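Local coordinates for protein E (Haemophilus influenzae, PDB 3ZH5) that acts as a multifunctional surface adhesin that binds host epithelial cells and the host proteins vitronectin, laminin and plasminogen, aiding serum resistance and immune evasion, at residues L6-D11 with N22-I27; I17-N22 with L116-Q121; Y26-S31 with S66-K71; V42-V47 with Q121-N126; R84-D89 with G95-P100. All coordinates share one frame; numbering follows the deposited sequence.

Contact 1. Residues L6-D11 with N22-I27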
# COMPACT_ATOMS: atom_id res chain seq x y z
N LEU A 6 -16.62 6.61 -7.53
CA LEU A 6 -16.54 5.22 -7.10
C LEU A 6 -17.05 5.01 -5.68
O LEU A 6 -16.98 5.92 -4.85
CB LEU A 6 -15.08 4.77 -7.17
CG LEU A 6 -14.41 5.10 -8.50
CD1 LEU A 6 -12.93 4.76 -8.46
CD2 LEU A 6 -15.10 4.37 -9.63
N ALA A 7 -17.53 3.80 -5.39
CA ALA A 7 -17.93 3.41 -4.04
C ALA A 7 -17.05 2.30 -3.49
O ALA A 7 -17.38 1.11 -3.61
CB ALA A 7 -19.39 2.98 -4.02
N PRO A 8 -15.91 2.68 -2.90
CA PRO A 8 -14.94 1.77 -2.29
C PRO A 8 -15.60 0.80 -1.31
O PRO A 8 -16.36 1.26 -0.45
CB PRO A 8 -14.01 2.71 -1.53
CG PRO A 8 -14.09 4.00 -2.26
CD PRO A 8 -15.43 4.08 -2.91
N PRO A 9 -15.28 -0.50 -1.41
CA PRO A 9 -15.97 -1.47 -0.56
C PRO A 9 -15.78 -1.20 0.92
O PRO A 9 -14.69 -0.78 1.35
CB PRO A 9 -15.33 -2.81 -0.94
CG PRO A 9 -14.39 -2.53 -2.12
CD PRO A 9 -14.10 -1.07 -2.10
N THR A 10 -16.85 -1.43 1.69
CA THR A 10 -16.80 -1.30 3.13
C THR A 10 -16.40 -2.61 3.77
O THR A 10 -15.70 -2.62 4.78
CB THR A 10 -18.19 -0.94 3.72
OG1 THR A 10 -18.85 0.01 2.88
CG2 THR A 10 -18.03 -0.40 5.13
N ASP A 11 -16.87 -3.71 3.20
CA ASP A 11 -16.43 -5.03 3.63
C ASP A 11 -14.98 -5.29 3.20
O ASP A 11 -14.63 -5.10 2.04
CB ASP A 11 -17.35 -6.11 3.07
CG ASP A 11 -18.74 -6.06 3.66
OD1 ASP A 11 -18.92 -5.46 4.76
OD2 ASP A 11 -19.66 -6.65 3.04
N ASN A 22 -7.35 6.35 7.06
CA ASN A 22 -7.93 6.20 5.75
C ASN A 22 -8.58 4.82 5.62
O ASN A 22 -7.88 3.82 5.44
CB ASN A 22 -6.83 6.40 4.68
CG ASN A 22 -7.38 6.37 3.27
OD1 ASN A 22 -8.53 6.00 3.05
ND2 ASN A 22 -6.55 6.75 2.29
N VAL A 23 -9.91 4.77 5.71
CA VAL A 23 -10.61 3.48 5.70
C VAL A 23 -10.45 2.76 4.35
O VAL A 23 -10.83 1.60 4.21
CB VAL A 23 -12.10 3.61 6.06
CG1 VAL A 23 -12.25 4.21 7.48
CG2 VAL A 23 -12.85 4.45 5.04
N ASN A 24 -9.86 3.43 3.37
CA ASN A 24 -9.59 2.78 2.07
C ASN A 24 -8.14 2.47 1.81
O ASN A 24 -7.80 2.15 0.69
CB ASN A 24 -10.13 3.66 0.94
CG ASN A 24 -11.63 3.80 1.04
OD1 ASN A 24 -12.32 2.78 1.18
ND2 ASN A 24 -12.15 5.04 1.05
N TYR A 25 -7.31 2.59 2.83
CA TYR A 25 -5.89 2.29 2.67
C TYR A 25 -5.63 1.02 3.45
O TYR A 25 -6.03 0.94 4.62
CB TYR A 25 -5.05 3.44 3.24
CG TYR A 25 -3.60 3.44 2.80
CD1 TYR A 25 -2.74 2.47 3.23
CD2 TYR A 25 -3.09 4.45 1.97
CE1 TYR A 25 -1.41 2.45 2.83
CE2 TYR A 25 -1.77 4.45 1.57
CZ TYR A 25 -0.92 3.45 2.01
OH TYR A 25 0.40 3.43 1.61
N TYR A 26 -5.01 0.03 2.83
CA TYR A 26 -4.81 -1.28 3.46
C TYR A 26 -3.39 -1.83 3.29
O TYR A 26 -2.66 -1.45 2.37
CB TYR A 26 -5.73 -2.33 2.81
CG TYR A 26 -7.20 -2.01 2.82
CD1 TYR A 26 -7.76 -1.18 1.85
CD2 TYR A 26 -8.04 -2.55 3.80
CE1 TYR A 26 -9.15 -0.88 1.86
CE2 TYR A 26 -9.41 -2.26 3.81
CZ TYR A 26 -9.95 -1.45 2.83
OH TYR A 26 -11.32 -1.15 2.86
N ILE A 27 -3.00 -2.72 4.18
CA ILE A 27 -1.81 -3.57 3.96
C ILE A 27 -2.31 -4.89 3.41
O ILE A 27 -3.28 -5.43 3.92
CB ILE A 27 -1.11 -3.90 5.27
CG1 ILE A 27 -0.52 -2.64 5.89
CG2 ILE A 27 -0.03 -5.01 5.08
CD1 ILE A 27 -0.24 -2.81 7.33
O HOH W 1 -12.08 0.13 0.73
O HOH W 2 -14.02 1.36 3.10
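Pro8 and Asn24 stand closest where the extended, proline-containing loop 6-11 passes the type I turn from Asn22 to Tyr25, their CA atoms 7.0 Å apart. No direct hydrogen bond joins the two segments. The one close touch is Pro8 CB on Asn24 OD1 at 3.2 Å, with the proline ring leaning on the amide group at a slant. Asn24 reaches the loop because its CG lies anti to the carbonyl carbon (chi1 -63°). Two waters bridge the segments. Water 1 lies 2.8 Å from Pro9 O and 2.7 Å from Asn24 OD1, and it also bonds Tyr26 OH at 2.6 Å, in the plane of the phenol ring. Water 2 makes a second link between Pro9 O and Asn24 OD1. Asparagine suits the corner because its side-chain carbonyl can be an acceptor for both waters, though these have more acceptors within reach than protons to give. Prolines favour an extended backbone and lack an N-H, which suits a loop with no backbone bond to the turn. The phenol oxygen of Tyr26 is also hydrogen-bonded to Arg18 NH2, and Trp92 meets the ring edge-to-face. Within the turn, Asn22 OD1 accepts from Asn24 N at 2.9 Å, the donor lying well above the carbonyl plane. The result is a water-bridged loop laid against an Asx turn, at the corner that leads from strand 16-19 into strand 25-34 of the antiparallel sheet.

Contact 2. Residues I17-N22 with L116-Q121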
# COMPACT_ATOMS: atom_id res chain seq x y z
N ILE A 17 -5.51 -5.39 5.87
CA ILE A 17 -5.50 -4.76 7.14
C ILE A 17 -5.80 -3.27 6.89
O ILE A 17 -5.03 -2.58 6.21
CB ILE A 17 -4.17 -4.89 7.84
CG1 ILE A 17 -3.73 -6.38 7.96
CG2 ILE A 17 -4.26 -4.24 9.22
CD1 ILE A 17 -2.39 -6.51 8.65
N ARG A 18 -6.89 -2.78 7.43
CA ARG A 18 -7.28 -1.39 7.20
C ARG A 18 -6.50 -0.48 8.14
O ARG A 18 -6.27 -0.80 9.30
CB ARG A 18 -8.79 -1.26 7.40
CG ARG A 18 -9.35 0.13 7.34
CD ARG A 18 -10.86 0.03 7.60
NE ARG A 18 -11.59 -0.27 6.38
CZ ARG A 18 -12.70 -0.98 6.30
NH1 ARG A 18 -13.25 -1.50 7.40
NH2 ARG A 18 -13.27 -1.19 5.12
N LEU A 19 -6.05 0.66 7.64
CA LEU A 19 -5.25 1.53 8.46
C LEU A 19 -6.07 2.64 9.06
O LEU A 19 -7.12 3.01 8.55
CB LEU A 19 -4.11 2.16 7.65
CG LEU A 19 -3.23 1.04 7.09
CD1 LEU A 19 -2.02 1.55 6.37
CD2 LEU A 19 -2.82 0.08 8.23
N VAL A 20 -5.54 3.20 10.12
CA VAL A 20 -6.09 4.40 10.73
C VAL A 20 -5.95 5.60 9.78
O VAL A 20 -5.01 5.68 8.99
CB VAL A 20 -5.37 4.64 12.08
CG1 VAL A 20 -5.52 6.06 12.54
CG2 VAL A 20 -5.88 3.68 13.11
N LYS A 21 -6.93 6.49 9.82
CA LYS A 21 -6.92 7.72 9.05
C LYS A 21 -7.32 7.57 7.59
O LYS A 21 -7.57 8.56 6.92
CB LYS A 21 -5.58 8.47 9.17
CG LYS A 21 -5.34 9.09 10.55
CD LYS A 21 -4.19 10.09 10.57
CE LYS A 21 -4.00 10.70 11.96
NZ LYS A 21 -3.46 12.10 11.87
N ASN A 22 -7.35 6.35 7.06
CA ASN A 22 -7.93 6.20 5.75
C ASN A 22 -8.58 4.82 5.62
O ASN A 22 -7.88 3.82 5.44
CB ASN A 22 -6.83 6.40 4.68
CG ASN A 22 -7.38 6.37 3.27
OD1 ASN A 22 -8.53 6.00 3.05
ND2 ASN A 22 -6.55 6.75 2.29
N LEU A 116 0.84 5.90 7.40
CA LEU A 116 1.83 4.86 7.19
C LEU A 116 2.55 4.49 8.48
O LEU A 116 3.04 3.35 8.62
CB LEU A 116 2.77 5.28 6.07
CG LEU A 116 2.10 5.02 4.72
CD1 LEU A 116 2.92 5.54 3.54
CD2 LEU A 116 1.89 3.54 4.58
N TYR A 117 2.59 5.40 9.44
CA TYR A 117 3.15 5.06 10.73
C TYR A 117 2.32 3.96 11.38
O TYR A 117 2.90 3.06 11.97
CB TYR A 117 3.17 6.29 11.62
CG TYR A 117 3.85 6.13 12.96
CD1 TYR A 117 3.14 5.68 14.07
CD2 TYR A 117 5.17 6.51 13.15
CE1 TYR A 117 3.74 5.58 15.31
CE2 TYR A 117 5.79 6.40 14.38
CZ TYR A 117 5.07 5.94 15.46
OH TYR A 117 5.67 5.84 16.70
N ASN A 118 0.98 4.03 11.28
CA ASN A 118 0.11 2.95 11.81
C ASN A 118 0.43 1.63 11.17
O ASN A 118 0.44 0.56 11.84
CB ASN A 118 -1.39 3.34 11.60
CG ASN A 118 -2.38 2.30 12.17
OD1 ASN A 118 -3.27 1.82 11.44
ND2 ASN A 118 -2.28 1.98 13.48
N ALA A 119 0.71 1.66 9.87
CA ALA A 119 1.09 0.46 9.16
C ALA A 119 2.35 -0.12 9.78
O ALA A 119 2.41 -1.31 10.03
CB ALA A 119 1.30 0.70 7.68
N ALA A 120 3.34 0.72 10.04
CA ALA A 120 4.61 0.25 10.57
C ALA A 120 4.46 -0.30 12.01
O ALA A 120 5.06 -1.33 12.35
CB ALA A 120 5.64 1.34 10.51
N GLN A 121 3.64 0.35 12.83
CA GLN A 121 3.38 -0.19 14.17
C GLN A 121 2.79 -1.57 14.08
O GLN A 121 3.15 -2.47 14.85
CB GLN A 121 2.41 0.72 14.95
CG GLN A 121 2.93 2.12 15.07
CD GLN A 121 3.41 2.44 16.47
OE1 GLN A 121 2.66 3.00 17.29
NE2 GLN A 121 4.68 2.11 16.76
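Val20 N donates to Asn118 OD1 across 3.0 Å with a nearly straight N-H...O angle of 173°, tying the end of edge strand 16-19 to helix 115-128, which packs against the antiparallel sheet. The amide of Val20 stands above the plane of the Asn118 carbonyl. Around this bond, Val20 CB and CG2 lie against the same oxygen, and the two side chains cross at about a right angle. Leu19 fills the buried side: its CD2 nears Asn118 OD1, while its CD1 meets Ala119 CB. The small methyl of alanine suits a helix face brought close to the strand, and Leu19 and Ala119 both also touch Ile27 of the next strand. Further out, the type II turn from Leu19 to Asn22 carries the chain away, and Lys21 NZ is hydrogen-bonded to Asp113 O. Asn118 ND2 is hydrogen-bonded to a glycerol, probably from the crystallisation liquor. With its CG anti to the backbone N (chi1 -178°), Asn118 extends toward the strand, and its OD1 comes within 3.6 Å of Leu19 CA.

Contact 3. Residues Y26-S31 with S66-K71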
# COMPACT_ATOMS: atom_id res chain seq x y z
N TYR A 26 -5.01 0.03 2.83
CA TYR A 26 -4.81 -1.28 3.46
C TYR A 26 -3.39 -1.83 3.29
O TYR A 26 -2.66 -1.45 2.37
CB TYR A 26 -5.73 -2.33 2.81
CG TYR A 26 -7.20 -2.01 2.82
CD1 TYR A 26 -7.76 -1.18 1.85
CD2 TYR A 26 -8.04 -2.55 3.80
CE1 TYR A 26 -9.15 -0.88 1.86
CE2 TYR A 26 -9.41 -2.26 3.81
CZ TYR A 26 -9.95 -1.45 2.83
OH TYR A 26 -11.32 -1.15 2.86
N ILE A 27 -3.00 -2.72 4.18
CA ILE A 27 -1.81 -3.57 3.96
C ILE A 27 -2.31 -4.89 3.41
O ILE A 27 -3.28 -5.43 3.92
CB ILE A 27 -1.11 -3.90 5.27
CG1 ILE A 27 -0.52 -2.64 5.89
CG2 ILE A 27 -0.03 -5.01 5.08
CD1 ILE A 27 -0.24 -2.81 7.33
N ASP A 28 -1.70 -5.40 2.35
CA ASP A 28 -2.11 -6.69 1.84
C ASP A 28 -1.24 -7.67 2.60
O ASP A 28 -0.01 -7.77 2.37
CB ASP A 28 -1.98 -6.75 0.32
CG ASP A 28 -2.10 -8.17 -0.25
OD1 ASP A 28 -2.36 -9.13 0.51
OD2 ASP A 28 -1.98 -8.30 -1.50
N SER A 29 -1.89 -8.37 3.53
CA SER A 29 -1.18 -9.20 4.50
C SER A 29 -0.43 -10.34 3.79
O SER A 29 0.65 -10.73 4.21
CB SER A 29 -2.17 -9.75 5.53
OG SER A 29 -1.50 -10.15 6.69
N GLU A 30 -1.00 -10.80 2.69
CA GLU A 30 -0.47 -11.96 1.97
C GLU A 30 0.85 -11.63 1.30
O GLU A 30 1.70 -12.52 1.11
CB GLU A 30 -1.50 -12.42 0.93
CG GLU A 30 -1.16 -13.74 0.22
CD GLU A 30 -0.11 -13.58 -0.86
OE1 GLU A 30 0.15 -12.41 -1.27
OE2 GLU A 30 0.48 -14.60 -1.29
N SER A 31 1.01 -10.36 0.94
CA SER A 31 2.20 -9.86 0.24
C SER A 31 3.45 -9.63 1.09
O SER A 31 4.54 -9.35 0.55
CB SER A 31 1.82 -8.52 -0.43
OG SER A 31 1.83 -7.44 0.48
N SER A 66 -8.19 0.81 -8.03
CA SER A 66 -7.29 0.72 -6.88
C SER A 66 -5.84 0.89 -7.32
O SER A 66 -5.52 0.87 -8.50
CB SER A 66 -7.49 -0.62 -6.14
OG SER A 66 -7.08 -1.74 -6.94
N VAL A 67 -4.97 1.09 -6.34
CA VAL A 67 -3.55 1.22 -6.57
C VAL A 67 -2.86 0.25 -5.65
O VAL A 67 -3.22 0.11 -4.50
CB VAL A 67 -3.08 2.62 -6.21
CG1 VAL A 67 -1.67 2.85 -6.71
CG2 VAL A 67 -4.02 3.63 -6.82
N ARG A 68 -1.83 -0.43 -6.14
CA ARG A 68 -1.02 -1.27 -5.31
C ARG A 68 0.39 -0.68 -5.29
O ARG A 68 0.98 -0.42 -6.34
CB ARG A 68 -1.03 -2.67 -5.92
CG ARG A 68 -0.29 -3.75 -5.17
CD ARG A 68 -0.58 -5.12 -5.79
NE ARG A 68 -1.88 -5.72 -5.46
CZ ARG A 68 -2.12 -6.40 -4.34
NH1 ARG A 68 -1.17 -6.54 -3.43
NH2 ARG A 68 -3.30 -6.94 -4.14
N GLN A 69 0.94 -0.47 -4.10
CA GLN A 69 2.27 0.12 -4.00
C GLN A 69 3.18 -0.75 -3.19
O GLN A 69 2.88 -1.10 -2.05
CB GLN A 69 2.20 1.48 -3.34
CG GLN A 69 1.53 2.49 -4.23
CD GLN A 69 1.53 3.86 -3.64
OE1 GLN A 69 1.13 4.07 -2.50
NE2 GLN A 69 1.97 4.82 -4.43
N TYR A 70 4.31 -1.08 -3.78
CA TYR A 70 5.33 -1.88 -3.13
C TYR A 70 6.13 -1.04 -2.17
O TYR A 70 6.78 -0.04 -2.58
CB TYR A 70 6.25 -2.42 -4.20
CG TYR A 70 7.19 -3.54 -3.77
CD1 TYR A 70 8.10 -3.36 -2.73
CD2 TYR A 70 7.17 -4.76 -4.40
CE1 TYR A 70 8.95 -4.41 -2.33
CE2 TYR A 70 8.00 -5.80 -4.02
CZ TYR A 70 8.90 -5.61 -2.99
OH TYR A 70 9.73 -6.69 -2.61
N LYS A 71 6.10 -1.42 -0.91
CA LYS A 71 6.85 -0.74 0.14
C LYS A 71 7.93 -1.63 0.76
O LYS A 71 7.75 -2.84 0.82
CB LYS A 71 5.90 -0.34 1.28
CG LYS A 71 4.71 0.48 0.81
CD LYS A 71 5.12 1.88 0.34
CE LYS A 71 3.88 2.78 0.30
NZ LYS A 71 4.11 4.07 -0.35
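Asp28 OD2 forms a salt bridge with Arg68, taking its main bond from NH1 at 2.7 Å with an N-H...O angle of 160°. The nitrogen arrives on the anti lone pair of the carboxylate oxygen, and the oxygen lies close to the guanidinium plane. A second bond, from Arg68 NH2 to the same oxygen at 3.2 Å, is weak. One oxygen thus serves both nitrogens, and the carboxylate and guanidinium planes are turned 68° apart. Arginine suits this place because its long chain, bent at chi3 (-78°), can span segments whose nearest CA atoms, those of Asp28 and Arg68, are 9.0 Å apart. Their strands are not neighbours in the antiparallel sheet: strand 41-50 runs between strands 25-34 and 64-74, so the bridge reaches over the intervening strand. That strand contributes Asp45, whose OD2 also pairs with Arg68 NH1, and Val47, which the arginine touches. Two carboxylates, Asp28 and Asp45, probably balance the arginine's charge and hold its guanidinium in place. The other oxygen, Asp28 OD1, accepts from Glu30 N at 3.1 Å in an Asx turn, while Asp28 O receives both Ser31 N and Ser31 OG, the hydroxyl at 2.7 Å. Beyond the bridge, Arg68 NE is hydrogen-bonded to Gly93 O, and its side chain packs on Tyr88 and Gln94.

Contact 4. Residues V42-V47 with Q121-N126. With EDO (1,2-ethanediol), chain C.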
# COMPACT_ATOMS: atom_id res chain seq x y z
N VAL A 42 11.07 -5.38 6.27
CA VAL A 42 9.90 -6.08 5.77
C VAL A 42 9.39 -5.46 4.52
O VAL A 42 9.17 -4.25 4.49
CB VAL A 42 8.73 -6.10 6.82
CG1 VAL A 42 7.59 -6.96 6.34
CG2 VAL A 42 9.23 -6.58 8.17
N HIS A 43 9.12 -6.29 3.53
CA HIS A 43 8.53 -5.85 2.26
C HIS A 43 7.04 -6.13 2.25
O HIS A 43 6.58 -7.20 2.70
CB HIS A 43 9.13 -6.56 1.03
CG HIS A 43 10.61 -6.37 0.82
ND1 HIS A 43 11.16 -6.34 -0.43
CD2 HIS A 43 11.64 -6.26 1.68
CE1 HIS A 43 12.47 -6.17 -0.34
NE2 HIS A 43 12.78 -6.10 0.94
N PHE A 44 6.25 -5.19 1.73
CA PHE A 44 4.79 -5.38 1.65
C PHE A 44 4.13 -4.52 0.61
O PHE A 44 4.66 -3.48 0.26
CB PHE A 44 4.13 -5.12 3.00
CG PHE A 44 4.16 -3.69 3.46
CD1 PHE A 44 5.22 -3.18 4.16
CD2 PHE A 44 3.06 -2.88 3.25
CE1 PHE A 44 5.21 -1.86 4.61
CE2 PHE A 44 3.06 -1.56 3.70
CZ PHE A 44 4.14 -1.06 4.38
N ASP A 45 2.96 -4.93 0.11
CA ASP A 45 2.12 -4.03 -0.70
C ASP A 45 1.13 -3.23 0.13
O ASP A 45 0.42 -3.76 0.95
CB ASP A 45 1.33 -4.77 -1.77
CG ASP A 45 2.21 -5.38 -2.84
OD1 ASP A 45 3.41 -5.00 -2.97
OD2 ASP A 45 1.68 -6.23 -3.60
N ALA A 46 1.07 -1.93 -0.11
CA ALA A 46 -0.06 -1.13 0.38
C ALA A 46 -1.06 -1.13 -0.76
O ALA A 46 -0.65 -1.09 -1.93
CB ALA A 46 0.39 0.27 0.71
N VAL A 47 -2.37 -1.16 -0.46
CA VAL A 47 -3.39 -1.20 -1.51
C VAL A 47 -4.43 -0.15 -1.17
O VAL A 47 -4.94 -0.16 -0.08
CB VAL A 47 -4.06 -2.56 -1.59
CG1 VAL A 47 -5.26 -2.51 -2.47
CG2 VAL A 47 -3.06 -3.59 -2.15
N GLN A 121 3.64 0.35 12.83
CA GLN A 121 3.38 -0.19 14.17
C GLN A 121 2.79 -1.57 14.08
O GLN A 121 3.15 -2.47 14.85
CB GLN A 121 2.41 0.72 14.95
CG GLN A 121 2.93 2.12 15.07
CD GLN A 121 3.41 2.44 16.47
OE1 GLN A 121 2.66 3.00 17.29
NE2 GLN A 121 4.68 2.11 16.76
N ILE A 122 1.85 -1.76 13.16
CA ILE A 122 1.20 -3.05 13.04
C ILE A 122 2.15 -4.08 12.48
O ILE A 122 2.25 -5.20 12.99
CB ILE A 122 0.01 -2.98 12.14
CG1 ILE A 122 -1.05 -2.07 12.81
CG2 ILE A 122 -0.61 -4.36 11.89
CD1 ILE A 122 -2.31 -1.79 11.99
N ILE A 123 2.86 -3.71 11.41
CA ILE A 123 3.73 -4.70 10.77
C ILE A 123 4.84 -5.10 11.71
O ILE A 123 5.11 -6.30 11.90
CB ILE A 123 4.31 -4.21 9.44
CG1 ILE A 123 3.26 -4.33 8.36
CG2 ILE A 123 5.52 -5.11 9.00
CD1 ILE A 123 3.58 -3.46 7.19
N CYS A 124 5.46 -4.12 12.34
CA CYS A 124 6.60 -4.40 13.19
C CYS A 124 6.21 -5.20 14.42
O CYS A 124 6.93 -6.10 14.81
CB CYS A 124 7.32 -3.11 13.56
SG CYS A 124 7.99 -2.31 12.04
N ALA A 125 5.06 -4.86 15.01
CA ALA A 125 4.55 -5.64 16.13
C ALA A 125 4.34 -7.11 15.79
O ALA A 125 4.51 -7.96 16.66
CB ALA A 125 3.25 -5.05 16.63
N ASN A 126 3.88 -7.41 14.57
CA ASN A 126 3.51 -8.79 14.27
C ASN A 126 4.57 -9.60 13.49
O ASN A 126 4.54 -10.82 13.55
CB ASN A 126 2.18 -8.85 13.56
CG ASN A 126 1.01 -8.44 14.49
OD1 ASN A 126 0.34 -9.27 15.10
ND2 ASN A 126 0.80 -7.13 14.61
C1 EDO C . 16.33 -4.04 1.29
O1 EDO C . 17.25 -3.08 1.86
C2 EDO C . 16.50 -5.41 1.96
O2 EDO C . 15.28 -6.19 1.91
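Val42 and Ile123 are the nearest backbone neighbours where strand 41-50 passes helix 115-128, their CA atoms 8.1 Å apart, a spacing that only side chains bridge. The helix widens into a pi-type turn at 124-126. Asn126 also folds its side chain back, ND2 donating at 2.9 Å to Ile122 O, which Asn126 N also reaches. Ile123 carries the contact with two branches. Its CD1 rests over the centre of the Phe44 ring, 3.5 Å from the centroid and 15° off the ring normal, in a CH-pi contact. Its CG2 meets Val42 CG1 at 3.8 Å. Phe44 turns a face of its ring to the isoleucine by placing CG between the backbone N and the carbonyl carbon (chi1 69°). The branched isoleucine suits this spot because one residue can cover both the flat ring and the valine. Next to Ile123, Cys124 is joined by a disulfide to Cys75, just past the end of strand 64-74, a covalent cross-link between helix and sheet. His43 points away from the helix, and its NE2 donates at 2.7 Å to O2 of an ethanediol, probably from the crystallisation liquor. No hydrogen bonds cross the interface, so the hydrophobic effect and dispersion probably supply most of the attraction.

Contact 5. Residues R84-D89 with G95-P100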
# COMPACT_ATOMS: atom_id res chain seq x y z
N ARG A 84 7.43 0.98 -6.04
CA ARG A 84 6.70 1.05 -7.30
C ARG A 84 5.21 1.11 -7.10
O ARG A 84 4.68 0.81 -5.99
CB ARG A 84 7.06 -0.08 -8.25
CG ARG A 84 6.39 -1.39 -7.96
CD ARG A 84 6.62 -2.42 -9.05
NE ARG A 84 5.76 -2.20 -10.23
CZ ARG A 84 6.18 -1.94 -11.46
NH1 ARG A 84 7.48 -1.87 -11.73
NH2 ARG A 84 5.31 -1.77 -12.45
N THR A 85 4.55 1.55 -8.17
CA THR A 85 3.13 1.77 -8.20
C THR A 85 2.51 1.13 -9.41
O THR A 85 3.00 1.28 -10.52
CB THR A 85 2.81 3.27 -8.26
OG1 THR A 85 3.28 3.90 -7.06
CG2 THR A 85 1.33 3.48 -8.39
N ASP A 86 1.42 0.40 -9.17
CA ASP A 86 0.65 -0.20 -10.24
C ASP A 86 -0.80 0.18 -10.06
O ASP A 86 -1.32 0.19 -8.93
CB ASP A 86 0.81 -1.73 -10.19
CG ASP A 86 2.21 -2.19 -10.61
OD1 ASP A 86 2.51 -2.10 -11.82
OD2 ASP A 86 3.00 -2.62 -9.73
N PHE A 87 -1.48 0.51 -11.16
CA PHE A 87 -2.90 0.80 -11.08
C PHE A 87 -3.69 -0.39 -11.56
O PHE A 87 -3.27 -1.08 -12.47
CB PHE A 87 -3.25 2.01 -11.94
CG PHE A 87 -2.50 3.25 -11.56
CD1 PHE A 87 -2.92 4.01 -10.48
CD2 PHE A 87 -1.41 3.66 -12.28
CE1 PHE A 87 -2.24 5.15 -10.13
CE2 PHE A 87 -0.73 4.80 -11.93
CZ PHE A 87 -1.15 5.55 -10.85
N TYR A 88 -4.85 -0.64 -10.96
CA TYR A 88 -5.69 -1.76 -11.37
C TYR A 88 -7.11 -1.31 -11.58
O TYR A 88 -7.56 -0.34 -10.97
CB TYR A 88 -5.65 -2.85 -10.32
CG TYR A 88 -4.31 -3.54 -10.24
CD1 TYR A 88 -3.31 -3.07 -9.40
CD2 TYR A 88 -4.04 -4.66 -11.00
CE1 TYR A 88 -2.09 -3.70 -9.32
CE2 TYR A 88 -2.81 -5.30 -10.95
CZ TYR A 88 -1.84 -4.81 -10.11
OH TYR A 88 -0.61 -5.43 -10.03
N ASP A 89 -7.83 -2.02 -12.44
CA ASP A 89 -9.16 -1.58 -12.82
C ASP A 89 -10.24 -2.24 -11.96
O ASP A 89 -11.43 -2.04 -12.20
CB ASP A 89 -9.43 -1.83 -14.31
CG ASP A 89 -9.83 -3.27 -14.60
OD1 ASP A 89 -9.49 -4.17 -13.80
OD2 ASP A 89 -10.49 -3.49 -15.64
N GLY A 95 -6.86 -7.19 -11.22
CA GLY A 95 -7.49 -6.97 -12.51
C GLY A 95 -6.52 -6.44 -13.55
O GLY A 95 -5.33 -6.76 -13.52
N LEU A 96 -7.03 -5.62 -14.47
CA LEU A 96 -6.20 -5.12 -15.55
C LEU A 96 -5.29 -4.02 -15.02
O LEU A 96 -5.75 -3.08 -14.37
CB LEU A 96 -7.04 -4.57 -16.71
CG LEU A 96 -6.20 -4.10 -17.91
CD1 LEU A 96 -5.57 -5.29 -18.64
CD2 LEU A 96 -7.02 -3.26 -18.88
N ARG A 97 -4.01 -4.14 -15.34
CA ARG A 97 -2.98 -3.34 -14.70
C ARG A 97 -2.40 -2.26 -15.62
O ARG A 97 -2.29 -2.45 -16.83
CB ARG A 97 -1.85 -4.28 -14.28
CG ARG A 97 -0.72 -3.58 -13.52
CD ARG A 97 0.44 -4.49 -13.28
NE ARG A 97 1.18 -4.75 -14.50
CZ ARG A 97 2.00 -3.89 -15.08
NH1 ARG A 97 2.20 -2.70 -14.53
NH2 ARG A 97 2.64 -4.21 -16.21
N ALA A 98 -1.98 -1.15 -15.04
CA ALA A 98 -1.22 -0.17 -15.79
C ALA A 98 -0.20 0.43 -14.87
O ALA A 98 -0.28 0.27 -13.66
CB ALA A 98 -2.11 0.90 -16.36
N ALA A 99 0.79 1.10 -15.44
CA ALA A 99 1.86 1.65 -14.63
C ALA A 99 2.54 2.77 -15.37
O ALA A 99 2.57 2.78 -16.60
CB ALA A 99 2.87 0.56 -14.29
N PRO A 100 3.11 3.73 -14.63
CA PRO A 100 3.94 4.79 -15.22
C PRO A 100 5.24 4.24 -15.81
O PRO A 100 5.76 3.24 -15.32
CB PRO A 100 4.28 5.68 -14.02
CG PRO A 100 3.76 4.98 -12.78
CD PRO A 100 3.21 3.66 -13.16
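Phe87 and Ala98 form the tight centre of this antiparallel hairpin: Phe87 N reaches Ala98 O at 2.8 Å, and Ala98 N returns to Phe87 O at 2.9 Å. Next along, Tyr88 and Arg97 make the non-hydrogen-bonded pair, and Arg97 CG leans over the tyrosine ring in an off-centre CH-pi contact, 4.1 Å from its centroid. At the turn end, Asp89 OD1 accepts from Leu96 N at 2.9 Å, from well above the carboxylate plane, whereas the bond from Asp89 N to Leu96 O is weak. The backbone angles of Gly95 (phi 102°, psi -148°) and the closeness of Asp89 OD1 leave no room for a CB. Arg84 grips Asp86 firmly, side-on, NE to OD2 and NH2 to OD1, both nearly straight. The solvent side is looser: exposed Arg97 adds only a weak bond from NH1 to Asp86 OD1, at 2.8 Å, its guanidinium perpendicular to the carboxylate. The shared aspartate probably offsets the charge of the two arginines. Pro100 CD stays 4.3 Å from Phe87 CE2. Short strand 97-98 lies along the end of strand 79-88, whose Phe87 packs on Ala64 and Val67 and whose Tyr88 packs on Arg68, all from strand 64-74.

Overall arrangement
All five contacts meet on one antiparallel sheet. Contacts 2 and 4 share helix 115-128 and Gln121, their centres 9 Å apart, and hold successive turns of that helix against the sheet. Contact 1 touches both: Ile27 CD1 lies 3.9 Å from Ile123 CD1, and Thr10 O lies 2.8 Å from Arg18 NH2. The centre of contact 3 lies about 4 Å from that of the chain; it joins contact 4 through Tyr70 OH and His43 ND1 (2.6 Å) and contact 5 through Arg68 N and Asp86 O (2.9 Å). Contact 5 lies across the chain's centre from contacts 2 and 4, with centres about 22 and 21 Å away. The ligands at contacts 2 and 4, probable crystallisation additives, do not by themselves mark a host-binding site.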